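Local coordinates for succinoglycan biosynthesis protein (Bacillus cereus ATCC 14579, PDB 2QGM) that has no established function but, as a member of the erythromycin esterase family, probably acts as a hydrolase, at residues A[111-117]-A[135-140]; A[236-240]-A[253-257]; A[197-202]-A[229-233]. All blocks are in the same frame, centred on the assembly; numbering follows the deposited sequence.

All three contacts belong to the erythromycin esterase-like part of the protein and run in series along the chain: contact 1 closes first, then contact 3, then contact 2. Contact 1 sits where strand 108-111 of the mixed sheet gives way to helix 115-127, its centre about 10 Å from that of the chain. The centres of contacts 2 and 3 lie farther out, about 25 and 30 Å from that of the chain, about 24 and 25 Å from that of contact 1 and 13 Å from each other. They share helix 220-236: contact 3 uses its flank, contact 2 its end and the loop beyond. Trp115 packs on Trp255, joining the sheet region to this helical part, and Leu236 touches Glu197 between contacts 2 and 3.

Contact 1: A[111-117]-A[135-140]; sequences MEEDWGN and FLKLLY
The Glu113 side chain crosses that of Lys137 at about a right angle, and its OE2 takes the Lys137 N-H on the syn side, 29° out of the carboxylate plane. This bond is fairly straight, with Lys137 N to Glu113 OE2 at 3.1 Å and an angle of 162° at the hydrogen. The other oxygen, Glu113 OE1, receives Asp114 N on its anti side at 3.0 Å, and a water donates to OE2. Glutamate suits the place because its length and two oxygens let it take one donor from its own segment and one from the loop; the bend at chi2 (56°) sets the carboxylate beside the Lys137 N-H. Asn117, whose side chain also crosses Lys137 at about a right angle, packs its CB on Phe135 O at 3.0 Å. Here, at the C-terminal end of strand 108-111 in the mixed sheet, the chain turns a corner through an inverse gamma turn centred on Glu112 before helix 115-127 begins; residues 137-140 form a type II beta turn. Met111, present as selenomethionine, slides its unbranched chain past Tyr140 in the opposite direction. Its SE stands 5.0 Å from the centroid of the Tyr140 ring, an oblique Met-aromatic contact, and its CE reaches Tyr140 CE2 at 3.7 Å. Met111 SE also meets Leu136 CD2 at 4.3 Å. The phenol suits both environments: its ring joins this apolar cluster while Tyr140 OH bonds to Glu81 and Trp304.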
HETATM    1  N   MSE A 111      -5.388   0.958  -0.387  1.00 13.99           N
HETATM    2  CA  MSE A 111      -4.387   0.412  -1.307  1.00 16.52           C
HETATM    3  C   MSE A 111      -3.597   1.472  -2.059  1.00 15.81           C
HETATM    4  O   MSE A 111      -4.086   2.570  -2.294  1.00 14.38           O
HETATM    5  CB  MSE A 111      -5.086  -0.511  -2.320  1.00 14.89           C
HETATM    6  CG  MSE A 111      -4.150  -1.255  -3.266  1.00 19.01           C
HETATM    7 SE   MSE A 111      -5.089  -2.306  -4.593  1.00 25.33          SE
HETATM    8  CE  MSE A 111      -4.421  -4.040  -4.152  1.00 23.69           C
ATOM      9  N   GLU A 112      -2.372   1.114  -2.437  1.00 15.26           N
ATOM     10  CA  GLU A 112      -1.494   1.986  -3.199  1.00 16.65           C
ATOM     11  C   GLU A 112      -2.016   1.879  -4.629  1.00 16.19           C
ATOM     12  O   GLU A 112      -1.483   1.141  -5.462  1.00 17.46           O
ATOM     13  CB  GLU A 112      -0.042   1.486  -3.111  1.00 17.17           C
ATOM     14  CG  GLU A 112       0.989   2.394  -3.792  1.00 17.95           C
ATOM     15  CD  GLU A 112       2.389   1.793  -3.844  1.00 20.31           C
ATOM     16  OE1 GLU A 112       2.653   0.780  -3.158  1.00 20.49           O
ATOM     17  OE2 GLU A 112       3.234   2.354  -4.575  1.00 21.49           O
ATOM     18  N   GLU A 113      -3.099   2.605  -4.882  1.00 13.79           N
ATOM     19  CA  GLU A 113      -3.771   2.648  -6.180  1.00 13.81           C
ATOM     20  C   GLU A 113      -4.392   4.043  -6.206  1.00 12.60           C
ATOM     21  O   GLU A 113      -4.718   4.599  -5.158  1.00 12.16           O
ATOM     22  CB  GLU A 113      -4.852   1.560  -6.242  1.00 16.17           C
ATOM     23  CG  GLU A 113      -5.717   1.554  -7.512  1.00 17.67           C
ATOM     24  CD  GLU A 113      -4.900   1.451  -8.783  1.00 19.28           C
ATOM     25  OE1 GLU A 113      -4.662   2.491  -9.441  1.00 22.14           O
ATOM     26  OE2 GLU A 113      -4.494   0.326  -9.130  1.00 19.28           O
ATOM     27  N   ASP A 114      -4.538   4.616  -7.394  1.00 12.75           N
ATOM     28  CA  ASP A 114      -5.073   5.967  -7.498  1.00 13.07           C
ATOM     29  C   ASP A 114      -6.471   6.166  -6.924  1.00 12.73           C
ATOM     30  O   ASP A 114      -7.346   5.301  -7.030  1.00 13.27           O
ATOM     31  CB  ASP A 114      -5.025   6.455  -8.949  1.00 13.55           C
ATOM     32  CG  ASP A 114      -3.603   6.495  -9.506  1.00 15.30           C
ATOM     33  OD1 ASP A 114      -2.647   6.637  -8.710  1.00 15.77           O
ATOM     34  OD2 ASP A 114      -3.442   6.398 -10.744  1.00 14.57           O
ATOM     35  N   TRP A 115      -6.657   7.329  -6.308  1.00 12.82           N
ATOM     36  CA  TRP A 115      -7.917   7.719  -5.681  1.00 12.95           C
ATOM     37  C   TRP A 115      -9.127   7.361  -6.547  1.00 14.31           C
ATOM     38  O   TRP A 115     -10.047   6.666  -6.094  1.00 14.91           O
ATOM     39  CB  TRP A 115      -7.887   9.227  -5.393  1.00 12.76           C
ATOM     40  CG  TRP A 115      -9.131   9.701  -4.713  1.00 12.52           C
ATOM     41  CD1 TRP A 115     -10.257  10.178  -5.306  1.00 14.53           C
ATOM     42  CD2 TRP A 115      -9.412   9.636  -3.310  1.00 13.46           C
ATOM     43  NE1 TRP A 115     -11.229  10.412  -4.363  1.00 13.25           N
ATOM     44  CE2 TRP A 115     -10.736  10.086  -3.127  1.00 14.05           C
ATOM     45  CE3 TRP A 115      -8.670   9.237  -2.186  1.00 15.93           C
ATOM     46  CZ2 TRP A 115     -11.344  10.147  -1.861  1.00 14.29           C
ATOM     47  CZ3 TRP A 115      -9.272   9.296  -0.926  1.00 14.05           C
ATOM     48  CH2 TRP A 115     -10.597   9.749  -0.778  1.00 15.24           C
ATOM     49  N   GLY A 116      -9.110   7.819  -7.797  1.00 13.57           N
ATOM     50  CA  GLY A 116     -10.205   7.546  -8.717  1.00 14.48           C
ATOM     51  C   GLY A 116     -10.513   6.075  -8.929  1.00 15.51           C
ATOM     52  O   GLY A 116     -11.681   5.673  -8.994  1.00 16.34           O
ATOM     53  N   ASN A 117      -9.464   5.270  -9.065  1.00 14.06           N
ATOM     54  CA  ASN A 117      -9.624   3.827  -9.253  1.00 15.34           C
ATOM     55  C   ASN A 117     -10.229   3.271  -7.977  1.00 14.08           C
ATOM     56  O   ASN A 117     -11.034   2.338  -8.008  1.00 15.42           O
ATOM     57  CB  ASN A 117      -8.271   3.176  -9.511  1.00 17.77           C
ATOM     58  CG  ASN A 117      -7.770   3.431 -10.918  1.00 22.80           C
ATOM     59  OD1 ASN A 117      -6.580   3.299 -11.202  1.00 24.53           O
ATOM     60  ND2 ASN A 117      -8.690   3.775 -11.818  1.00 19.63           N
ATOM     61  N   PHE A 135      -9.967  -1.252 -13.227  1.00 22.43           N
ATOM     62  CA  PHE A 135      -9.642  -0.233 -12.224  1.00 21.42           C
ATOM     63  C   PHE A 135      -8.268  -0.381 -11.575  1.00 22.83           C
ATOM     64  O   PHE A 135      -7.859   0.469 -10.788  1.00 24.81           O
ATOM     65  CB  PHE A 135     -10.695  -0.218 -11.108  1.00 19.59           C
ATOM     66  CG  PHE A 135     -12.114  -0.315 -11.595  1.00 21.37           C
ATOM     67  CD1 PHE A 135     -12.558   0.435 -12.687  1.00 19.34           C
ATOM     68  CD2 PHE A 135     -13.024  -1.125 -10.922  1.00 17.91           C
ATOM     69  CE1 PHE A 135     -13.893   0.372 -13.098  1.00 20.76           C
ATOM     70  CE2 PHE A 135     -14.353  -1.193 -11.322  1.00 19.56           C
ATOM     71  CZ  PHE A 135     -14.799  -0.445 -12.412  1.00 20.41           C
ATOM     72  N   LEU A 136      -7.565  -1.459 -11.899  1.00 23.69           N
ATOM     73  CA  LEU A 136      -6.238  -1.712 -11.341  1.00 25.36           C
ATOM     74  C   LEU A 136      -5.171  -1.410 -12.391  1.00 26.20           C
ATOM     75  O   LEU A 136      -5.167  -2.009 -13.466  1.00 27.04           O
ATOM     76  CB  LEU A 136      -6.132  -3.170 -10.900  1.00 25.75           C
ATOM     77  CG  LEU A 136      -7.140  -3.612  -9.837  1.00 25.90           C
ATOM     78  CD1 LEU A 136      -7.177  -5.125  -9.758  1.00 25.14           C
ATOM     79  CD2 LEU A 136      -6.770  -2.996  -8.492  1.00 27.16           C
ATOM     80  N   LYS A 137      -4.269  -0.483 -12.088  1.00 26.24           N
ATOM     81  CA  LYS A 137      -3.231  -0.133 -13.044  1.00 27.87           C
ATOM     82  C   LYS A 137      -2.218  -1.264 -13.199  1.00 29.19           C
ATOM     83  O   LYS A 137      -1.934  -1.986 -12.247  1.00 26.75           O
ATOM     84  CB  LYS A 137      -2.558   1.165 -12.622  1.00 31.15           C
ATOM     85  CG  LYS A 137      -3.536   2.336 -12.480  1.00 32.28           C
ATOM     86  CD  LYS A 137      -4.380   2.583 -13.745  1.00 34.02           C
ATOM     87  CE  LYS A 137      -5.701   1.825 -13.730  1.00 32.50           C
ATOM     88  NZ  LYS A 137      -6.585   2.211 -14.868  1.00 34.26           N
ATOM     89  N   LEU A 138      -1.675  -1.403 -14.407  1.00 31.75           N
ATOM     90  CA  LEU A 138      -0.746  -2.484 -14.734  1.00 31.81           C
ATOM     91  C   LEU A 138       0.145  -3.061 -13.646  1.00 29.99           C
ATOM     92  O   LEU A 138       0.702  -2.357 -12.809  1.00 32.68           O
ATOM     93  CB  LEU A 138       0.094  -2.111 -15.954  1.00 32.93           C
ATOM     94  CG  LEU A 138      -0.599  -2.431 -17.287  1.00 34.47           C
ATOM     95  CD1 LEU A 138       0.330  -2.106 -18.444  1.00 33.14           C
ATOM     96  CD2 LEU A 138      -0.991  -3.905 -17.315  1.00 34.19           C
ATOM     97  N   LEU A 139       0.274  -4.377 -13.711  1.00 30.38           N
ATOM     98  CA  LEU A 139       1.024  -5.193 -12.773  1.00 25.33           C
ATOM     99  C   LEU A 139       0.039  -5.599 -11.695  1.00 22.40           C
ATOM    100  O   LEU A 139       0.140  -6.687 -11.151  1.00 22.38           O
ATOM    101  CB  LEU A 139       2.242  -4.471 -12.159  1.00 24.84           C
ATOM    102  CG  LEU A 139       3.470  -4.149 -13.032  1.00 22.61           C
ATOM    103  CD1 LEU A 139       4.715  -4.185 -12.155  1.00 24.34           C
ATOM    104  CD2 LEU A 139       3.634  -5.160 -14.163  1.00 22.71           C
ATOM    105  N   TYR A 140      -0.940  -4.742 -11.402  1.00 20.69           N
ATOM    106  CA  TYR A 140      -1.929  -5.091 -10.387  1.00 19.36           C
ATOM    107  C   TYR A 140      -3.171  -5.861 -10.852  1.00 18.78           C
ATOM    108  O   TYR A 140      -3.812  -6.526 -10.039  1.00 18.88           O
ATOM    109  CB  TYR A 140      -2.350  -3.852  -9.596  1.00 17.67           C
ATOM    110  CG  TYR A 140      -1.586  -3.696  -8.295  1.00 20.47           C
ATOM    111  CD1 TYR A 140      -0.303  -4.227  -8.143  1.00 20.61           C
ATOM    112  CD2 TYR A 140      -2.145  -3.023  -7.215  1.00 22.77           C
ATOM    113  CE1 TYR A 140       0.400  -4.091  -6.950  1.00 22.36           C
ATOM    114  CE2 TYR A 140      -1.448  -2.876  -6.013  1.00 22.77           C
ATOM    115  CZ  TYR A 140      -0.176  -3.417  -5.889  1.00 22.66           C
ATOM    116  OH  TYR A 140       0.523  -3.279  -4.714  1.00 23.11           O
TER
HETATM  117  O   HOH W   1      -1.328  -0.067  -9.621  1.00 26.84           O

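Contact 2: A[236-240]-A[253-257]; sequences LLKDE and YIWAK
Tyr253 brings its ring up to Asp239, whose carboxylate plane is only 25° from that of the ring, with Asp239 CG 3.4 Å from Tyr253 CZ. The setting is a connection between two successive helices, 220-236 and 253-269: Leu237 is the first residue to leave helical geometry, and Tyr253 begins the second helix. A phenol is well suited here because its rigid ring carries the hydroxyl across to the loop, where it donates to the carbonyl of the first residue beyond helix 220-236, Leu237 O, at 2.7 Å from Tyr253 OH. The donor is tilted 28° from the carbonyl plane. Chi1 of 168° carries the ring away from its own backbone N, with Lys257 CB, one helical turn on, 4.1 Å above one face near the rim. Asp239 does not hydrogen-bond the hydroxyl; its OD1 forms a salt bridge with Arg191. Leu237 fills an apolar place, touching Val183 and Val187 of helix 177-190. Lysine at 257 combines a long apolar stem with a charged end. Its fully extended chain passes the Leu237 carbonyl, with Lys257 CG 3.8 Å from Leu237 O. At the tip, Lys257 NZ makes a weak hydrogen bond to Lys238 O at 3.4 Å.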
ATOM      1  N   LEU A 236     -14.944  25.333  -0.390  1.00 30.05           N
ATOM      2  CA  LEU A 236     -16.389  25.418  -0.580  1.00 31.23           C
ATOM      3  C   LEU A 236     -17.136  24.200  -0.054  1.00 30.94           C
ATOM      4  O   LEU A 236     -18.316  24.285   0.279  1.00 30.99           O
ATOM      5  CB  LEU A 236     -16.698  25.590  -2.070  1.00 30.56           C
ATOM      6  CG  LEU A 236     -16.223  26.875  -2.751  1.00 31.49           C
ATOM      7  CD1 LEU A 236     -16.282  26.692  -4.257  1.00 32.19           C
ATOM      8  CD2 LEU A 236     -17.084  28.053  -2.313  1.00 31.78           C
ATOM      9  N   LEU A 237     -16.446  23.070   0.033  1.00 31.86           N
ATOM     10  CA  LEU A 237     -17.078  21.851   0.500  1.00 31.52           C
ATOM     11  C   LEU A 237     -16.603  21.377   1.866  1.00 32.85           C
ATOM     12  O   LEU A 237     -16.925  20.268   2.285  1.00 32.81           O
ATOM     13  CB  LEU A 237     -16.862  20.739  -0.530  1.00 32.03           C
ATOM     14  CG  LEU A 237     -17.386  21.033  -1.939  1.00 33.20           C
ATOM     15  CD1 LEU A 237     -16.968  19.911  -2.866  1.00 31.64           C
ATOM     16  CD2 LEU A 237     -18.904  21.181  -1.917  1.00 34.52           C
ATOM     17  N   LYS A 238     -15.850  22.211   2.571  1.00 34.23           N
ATOM     18  CA  LYS A 238     -15.345  21.808   3.874  1.00 36.14           C
ATOM     19  C   LYS A 238     -16.450  21.826   4.924  1.00 36.59           C
ATOM     20  O   LYS A 238     -16.316  21.215   5.985  1.00 36.97           O
ATOM     21  CB  LYS A 238     -14.195  22.728   4.309  1.00 37.01           C
ATOM     22  CG  LYS A 238     -13.415  22.212   5.517  1.00 38.31           C
ATOM     23  CD  LYS A 238     -12.160  23.041   5.770  1.00 38.63           C
ATOM     24  CE  LYS A 238     -11.298  22.420   6.863  1.00 38.56           C
ATOM     25  NZ  LYS A 238     -10.030  23.178   7.087  1.00 41.31           N
ATOM     26  N   ASP A 239     -17.555  22.487   4.597  1.00 38.57           N
ATOM     27  CA  ASP A 239     -18.674  22.632   5.518  1.00 40.83           C
ATOM     28  C   ASP A 239     -18.139  23.424   6.690  1.00 42.20           C
ATOM     29  O   ASP A 239     -18.055  22.951   7.827  1.00 42.69           O
ATOM     30  CB  ASP A 239     -19.214  21.267   5.944  1.00 40.74           C
ATOM     31  CG  ASP A 239     -20.347  20.800   5.054  1.00 40.46           C
ATOM     32  OD1 ASP A 239     -20.346  21.178   3.868  1.00 39.59           O
ATOM     33  OD2 ASP A 239     -21.233  20.065   5.538  1.00 42.07           O
ATOM     34  N   GLU A 240     -17.763  24.652   6.366  1.00 43.25           N
ATOM     35  CA  GLU A 240     -17.194  25.578   7.319  1.00 43.75           C
ATOM     36  C   GLU A 240     -17.696  26.977   6.963  1.00 44.61           C
ATOM     37  O   GLU A 240     -18.790  27.125   6.427  1.00 45.05           O
ATOM     38  CB  GLU A 240     -15.672  25.505   7.215  1.00 44.98           C
ATOM     39  CG  GLU A 240     -14.903  26.399   8.159  1.00 45.41           C
ATOM     40  CD  GLU A 240     -13.443  25.992   8.218  1.00 46.34           C
ATOM     41  OE1 GLU A 240     -12.823  25.869   7.136  1.00 47.81           O
ATOM     42  OE2 GLU A 240     -12.906  25.803   9.332  1.00 46.20           O
ATOM     43  N   TYR A 253     -21.776  13.124   0.638  1.00 24.60           N
ATOM     44  CA  TYR A 253     -20.950  14.273   0.987  1.00 24.26           C
ATOM     45  C   TYR A 253     -19.527  13.913   1.404  1.00 23.23           C
ATOM     46  O   TYR A 253     -18.563  14.550   0.977  1.00 22.41           O
ATOM     47  CB  TYR A 253     -21.614  15.079   2.104  1.00 22.42           C
ATOM     48  CG  TYR A 253     -20.694  16.108   2.719  1.00 23.92           C
ATOM     49  CD1 TYR A 253     -20.137  15.910   3.977  1.00 24.07           C
ATOM     50  CD2 TYR A 253     -20.354  17.265   2.023  1.00 23.91           C
ATOM     51  CE1 TYR A 253     -19.258  16.845   4.532  1.00 26.20           C
ATOM     52  CE2 TYR A 253     -19.481  18.204   2.564  1.00 24.35           C
ATOM     53  CZ  TYR A 253     -18.935  17.988   3.821  1.00 26.48           C
ATOM     54  OH  TYR A 253     -18.080  18.925   4.359  1.00 24.88           O
ATOM     55  N   ILE A 254     -19.397  12.899   2.251  1.00 22.79           N
ATOM     56  CA  ILE A 254     -18.084  12.470   2.733  1.00 23.15           C
ATOM     57  C   ILE A 254     -17.117  12.215   1.585  1.00 21.77           C
ATOM     58  O   ILE A 254     -15.997  12.725   1.582  1.00 20.89           O
ATOM     59  CB  ILE A 254     -18.173  11.171   3.555  1.00 25.05           C
ATOM     60  CG1 ILE A 254     -19.053  11.395   4.792  1.00 29.13           C
ATOM     61  CG2 ILE A 254     -16.779  10.730   3.983  1.00 27.55           C
ATOM     62  CD1 ILE A 254     -18.498  12.422   5.748  1.00 30.03           C
ATOM     63  N   TRP A 255     -17.546  11.425   0.607  1.00 20.64           N
ATOM     64  CA  TRP A 255     -16.667  11.108  -0.510  1.00 18.14           C
ATOM     65  C   TRP A 255     -16.448  12.274  -1.462  1.00 17.94           C
ATOM     66  O   TRP A 255     -15.405  12.357  -2.099  1.00 17.36           O
ATOM     67  CB  TRP A 255     -17.183   9.884  -1.271  1.00 17.89           C
ATOM     68  CG  TRP A 255     -16.950   8.594  -0.545  1.00 18.69           C
ATOM     69  CD1 TRP A 255     -17.878   7.858   0.143  1.00 18.18           C
ATOM     70  CD2 TRP A 255     -15.699   7.899  -0.395  1.00 16.25           C
ATOM     71  NE1 TRP A 255     -17.279   6.753   0.709  1.00 16.23           N
ATOM     72  CE2 TRP A 255     -15.947   6.754   0.393  1.00 17.88           C
ATOM     73  CE3 TRP A 255     -14.398   8.133  -0.854  1.00 18.37           C
ATOM     74  CZ2 TRP A 255     -14.942   5.845   0.737  1.00 17.57           C
ATOM     75  CZ3 TRP A 255     -13.387   7.230  -0.511  1.00 17.86           C
ATOM     76  CH2 TRP A 255     -13.670   6.095   0.278  1.00 17.15           C
ATOM     77  N   ALA A 256     -17.419  13.175  -1.564  1.00 16.65           N
ATOM     78  CA  ALA A 256     -17.263  14.336  -2.438  1.00 18.94           C
ATOM     79  C   ALA A 256     -16.210  15.261  -1.830  1.00 18.58           C
ATOM     80  O   ALA A 256     -15.314  15.747  -2.530  1.00 16.57           O
ATOM     81  CB  ALA A 256     -18.586  15.070  -2.587  1.00 19.29           C
ATOM     82  N   LYS A 257     -16.321  15.509  -0.527  1.00 18.47           N
ATOM     83  CA  LYS A 257     -15.358  16.360   0.164  1.00 18.70           C
ATOM     84  C   LYS A 257     -13.956  15.754   0.064  1.00 17.06           C
ATOM     85  O   LYS A 257     -12.980  16.453  -0.224  1.00 16.27           O
ATOM     86  CB  LYS A 257     -15.742  16.508   1.643  1.00 20.91           C
ATOM     87  CG  LYS A 257     -14.707  17.250   2.489  1.00 23.64           C
ATOM     88  CD  LYS A 257     -15.131  17.337   3.963  1.00 26.38           C
ATOM     89  CE  LYS A 257     -14.127  18.165   4.765  1.00 31.15           C
ATOM     90  NZ  LYS A 257     -14.513  18.332   6.200  1.00 33.87           N
TER

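Contact 3: A[197-202]-A[229-233]; sequences EVEENY and NAERV
Glu197 opens the contact by crossing the side chain of Arg232 at about a right angle, its OE2 3.5 Å from Arg232 CD. The carboxylate and guanidinium planes are nearly parallel, but Glu197 OE2 and Arg232 NE remain 4.7 Å apart, so the opposite charges probably attract without forming a contact ion pair. One residue on, Val198 turns a methyl inward, its CG1 meeting CG1 of Val233 at 3.8 Å. The compact branched side chain suits this buried place, which Ile184 of helix 177-190 also lines. The CB of Asn201 is directed toward the partner helix and rests on Val233 CG2, and the amide lies between Asn229 and Arg232, turned 89° from the Asn229 amide. A small polar side chain fits here, where the helices come close and polar groups gather. The main-chain oxygen of Asn201 receives a weak bond from Asn229 ND2 at 3.4 Å, and a water bridges the same two atoms. Tyr202 lays one ring face under Val233 CG2, which stands 4.2 Å from the ring centroid and 26° off its normal, a CH-pi contact. The other methyl, Val233 CG1, comes within 3.3 Å of Tyr202 OH. A water links that hydroxyl to Ala230 O, satisfying the polar end of an otherwise apolar ring, which also meets Phe180 edge-to-face. The pair packs on helix 177-190 through Val198 and Tyr202, and on helix 253-269 through Tyr202 and Ala230. The arrangement is that of an antiparallel helix pair, with the segments' axes 9.1 Å apart and crossing at -154°.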
ATOM      1  N   GLU A 197     -19.605  27.912 -10.121  1.00 28.89           N
ATOM      2  CA  GLU A 197     -18.254  28.168  -9.651  1.00 29.30           C
ATOM      3  C   GLU A 197     -17.385  26.918  -9.624  1.00 28.15           C
ATOM      4  O   GLU A 197     -16.220  26.961 -10.015  1.00 28.40           O
ATOM      5  CB  GLU A 197     -18.297  28.809  -8.262  1.00 30.41           C
ATOM      6  CG  GLU A 197     -16.933  29.039  -7.637  1.00 32.31           C
ATOM      7  CD  GLU A 197     -17.000  29.944  -6.422  1.00 33.55           C
ATOM      8  OE1 GLU A 197     -18.063  29.983  -5.770  1.00 34.87           O
ATOM      9  OE2 GLU A 197     -15.986  30.607  -6.111  1.00 34.62           O
ATOM     10  N   VAL A 198     -17.945  25.804  -9.163  1.00 27.36           N
ATOM     11  CA  VAL A 198     -17.173  24.574  -9.098  1.00 26.58           C
ATOM     12  C   VAL A 198     -16.751  24.097 -10.486  1.00 25.83           C
ATOM     13  O   VAL A 198     -15.584  23.786 -10.710  1.00 25.49           O
ATOM     14  CB  VAL A 198     -17.957  23.448  -8.388  1.00 25.86           C
ATOM     15  CG1 VAL A 198     -17.134  22.163  -8.377  1.00 26.67           C
ATOM     16  CG2 VAL A 198     -18.284  23.868  -6.962  1.00 25.39           C
ATOM     17  N   GLU A 199     -17.699  24.043 -11.417  1.00 25.88           N
ATOM     18  CA  GLU A 199     -17.398  23.595 -12.773  1.00 26.87           C
ATOM     19  C   GLU A 199     -16.360  24.488 -13.439  1.00 26.25           C
ATOM     20  O   GLU A 199     -15.504  24.015 -14.187  1.00 24.85           O
ATOM     21  CB  GLU A 199     -18.672  23.551 -13.613  1.00 28.89           C
ATOM     22  CG  GLU A 199     -19.626  22.456 -13.164  1.00 32.15           C
ATOM     23  CD  GLU A 199     -20.792  22.286 -14.106  1.00 35.74           C
ATOM     24  OE1 GLU A 199     -21.656  23.195 -14.164  1.00 38.41           O
ATOM     25  OE2 GLU A 199     -20.850  21.236 -14.780  1.00 34.94           O
ATOM     26  N   GLU A 200     -16.437  25.784 -13.157  1.00 27.25           N
ATOM     27  CA  GLU A 200     -15.490  26.737 -13.719  1.00 29.21           C
ATOM     28  C   GLU A 200     -14.088  26.440 -13.194  1.00 28.54           C
ATOM     29  O   GLU A 200     -13.119  26.439 -13.952  1.00 29.19           O
ATOM     30  CB  GLU A 200     -15.882  28.165 -13.341  1.00 31.56           C
ATOM     31  CG  GLU A 200     -14.890  29.212 -13.812  1.00 35.74           C
ATOM     32  CD  GLU A 200     -14.859  29.346 -15.321  1.00 38.79           C
ATOM     33  OE1 GLU A 200     -15.864  29.818 -15.890  1.00 40.17           O
ATOM     34  OE2 GLU A 200     -13.841  28.959 -15.935  1.00 40.45           O
ATOM     35  N   ASN A 201     -13.976  26.182 -11.896  1.00 27.25           N
ATOM     36  CA  ASN A 201     -12.674  25.899 -11.306  1.00 26.58           C
ATOM     37  C   ASN A 201     -12.033  24.595 -11.753  1.00 24.79           C
ATOM     38  O   ASN A 201     -10.812  24.475 -11.723  1.00 25.74           O
ATOM     39  CB  ASN A 201     -12.760  25.909  -9.779  1.00 27.26           C
ATOM     40  CG  ASN A 201     -12.794  27.309  -9.212  1.00 28.86           C
ATOM     41  OD1 ASN A 201     -13.859  27.845  -8.902  1.00 30.04           O
ATOM     42  ND2 ASN A 201     -11.623  27.921  -9.095  1.00 28.34           N
ATOM     43  N   TYR A 202     -12.849  23.628 -12.166  1.00 24.29           N
ATOM     44  CA  TYR A 202     -12.345  22.319 -12.606  1.00 23.01           C
ATOM     45  C   TYR A 202     -12.231  22.087 -14.112  1.00 23.97           C
ATOM     46  O   TYR A 202     -11.533  21.162 -14.535  1.00 22.86           O
ATOM     47  CB  TYR A 202     -13.220  21.186 -12.070  1.00 21.18           C
ATOM     48  CG  TYR A 202     -13.095  20.869 -10.596  1.00 19.13           C
ATOM     49  CD1 TYR A 202     -11.979  21.256  -9.850  1.00 19.56           C
ATOM     50  CD2 TYR A 202     -14.080  20.123  -9.963  1.00 18.77           C
ATOM     51  CE1 TYR A 202     -11.854  20.894  -8.499  1.00 18.33           C
ATOM     52  CE2 TYR A 202     -13.968  19.757  -8.630  1.00 18.09           C
ATOM     53  CZ  TYR A 202     -12.857  20.141  -7.903  1.00 18.79           C
ATOM     54  OH  TYR A 202     -12.776  19.735  -6.591  1.00 17.56           O
ATOM     55  N   ASN A 229      -7.452  27.063  -7.856  1.00 23.35           N
ATOM     56  CA  ASN A 229      -8.803  26.633  -8.207  1.00 23.27           C
ATOM     57  C   ASN A 229      -9.223  25.409  -7.389  1.00 22.49           C
ATOM     58  O   ASN A 229     -10.357  25.332  -6.912  1.00 21.69           O
ATOM     59  CB  ASN A 229      -8.884  26.303  -9.703  1.00 24.45           C
ATOM     60  CG  ASN A 229      -8.816  27.541 -10.585  1.00 26.07           C
ATOM     61  OD1 ASN A 229      -8.504  28.638 -10.117  1.00 25.97           O
ATOM     62  ND2 ASN A 229      -9.105  27.367 -11.870  1.00 27.51           N
ATOM     63  N   ALA A 230      -8.305  24.456  -7.228  1.00 22.04           N
ATOM     64  CA  ALA A 230      -8.587  23.224  -6.484  1.00 20.69           C
ATOM     65  C   ALA A 230      -8.802  23.508  -5.010  1.00 21.20           C
ATOM     66  O   ALA A 230      -9.684  22.932  -4.373  1.00 21.82           O
ATOM     67  CB  ALA A 230      -7.441  22.237  -6.653  1.00 17.41           C
ATOM     68  N   GLU A 231      -7.974  24.387  -4.462  1.00 20.22           N
ATOM     69  CA  GLU A 231      -8.090  24.745  -3.059  1.00 23.50           C
ATOM     70  C   GLU A 231      -9.426  25.450  -2.828  1.00 23.82           C
ATOM     71  O   GLU A 231     -10.066  25.258  -1.796  1.00 22.84           O
ATOM     72  CB  GLU A 231      -6.919  25.650  -2.661  1.00 23.74           C
ATOM     73  CG  GLU A 231      -7.002  26.207  -1.250  1.00 29.58           C
ATOM     74  CD  GLU A 231      -5.680  26.771  -0.768  1.00 32.85           C
ATOM     75  OE1 GLU A 231      -4.870  27.207  -1.614  1.00 34.60           O
ATOM     76  OE2 GLU A 231      -5.456  26.783   0.462  1.00 35.48           O
ATOM     77  N   ARG A 232      -9.838  26.247  -3.815  1.00 24.43           N
ATOM     78  CA  ARG A 232     -11.086  27.006  -3.760  1.00 25.47           C
ATOM     79  C   ARG A 232     -12.286  26.077  -3.595  1.00 24.47           C
ATOM     80  O   ARG A 232     -13.120  26.273  -2.712  1.00 24.54           O
ATOM     81  CB  ARG A 232     -11.252  27.830  -5.040  1.00 27.49           C
ATOM     82  CG  ARG A 232     -12.394  28.838  -4.991  1.00 32.26           C
ATOM     83  CD  ARG A 232     -12.681  29.415  -6.372  1.00 35.14           C
ATOM     84  NE  ARG A 232     -11.457  29.705  -7.116  1.00 38.21           N
ATOM     85  CZ  ARG A 232     -10.527  30.573  -6.733  1.00 38.97           C
ATOM     86  NH1 ARG A 232     -10.673  31.255  -5.608  1.00 40.06           N
ATOM     87  NH2 ARG A 232      -9.439  30.748  -7.470  1.00 39.87           N
ATOM     88  N   VAL A 233     -12.369  25.061  -4.443  1.00 22.03           N
ATOM     89  CA  VAL A 233     -13.472  24.112  -4.370  1.00 22.18           C
ATOM     90  C   VAL A 233     -13.463  23.291  -3.081  1.00 21.87           C
ATOM     91  O   VAL A 233     -14.518  23.027  -2.510  1.00 21.01           O
ATOM     92  CB  VAL A 233     -13.461  23.148  -5.565  1.00 21.78           C
ATOM     93  CG1 VAL A 233     -14.661  22.211  -5.485  1.00 22.90           C
ATOM     94  CG2 VAL A 233     -13.486  23.938  -6.860  1.00 22.64           C
TER
HETATM   95  O   HOH W   2      -9.311  24.943 -13.994  1.00 23.41           O
HETATM   96  O   HOH W   3     -10.423  20.518  -5.214  1.00 16.20           O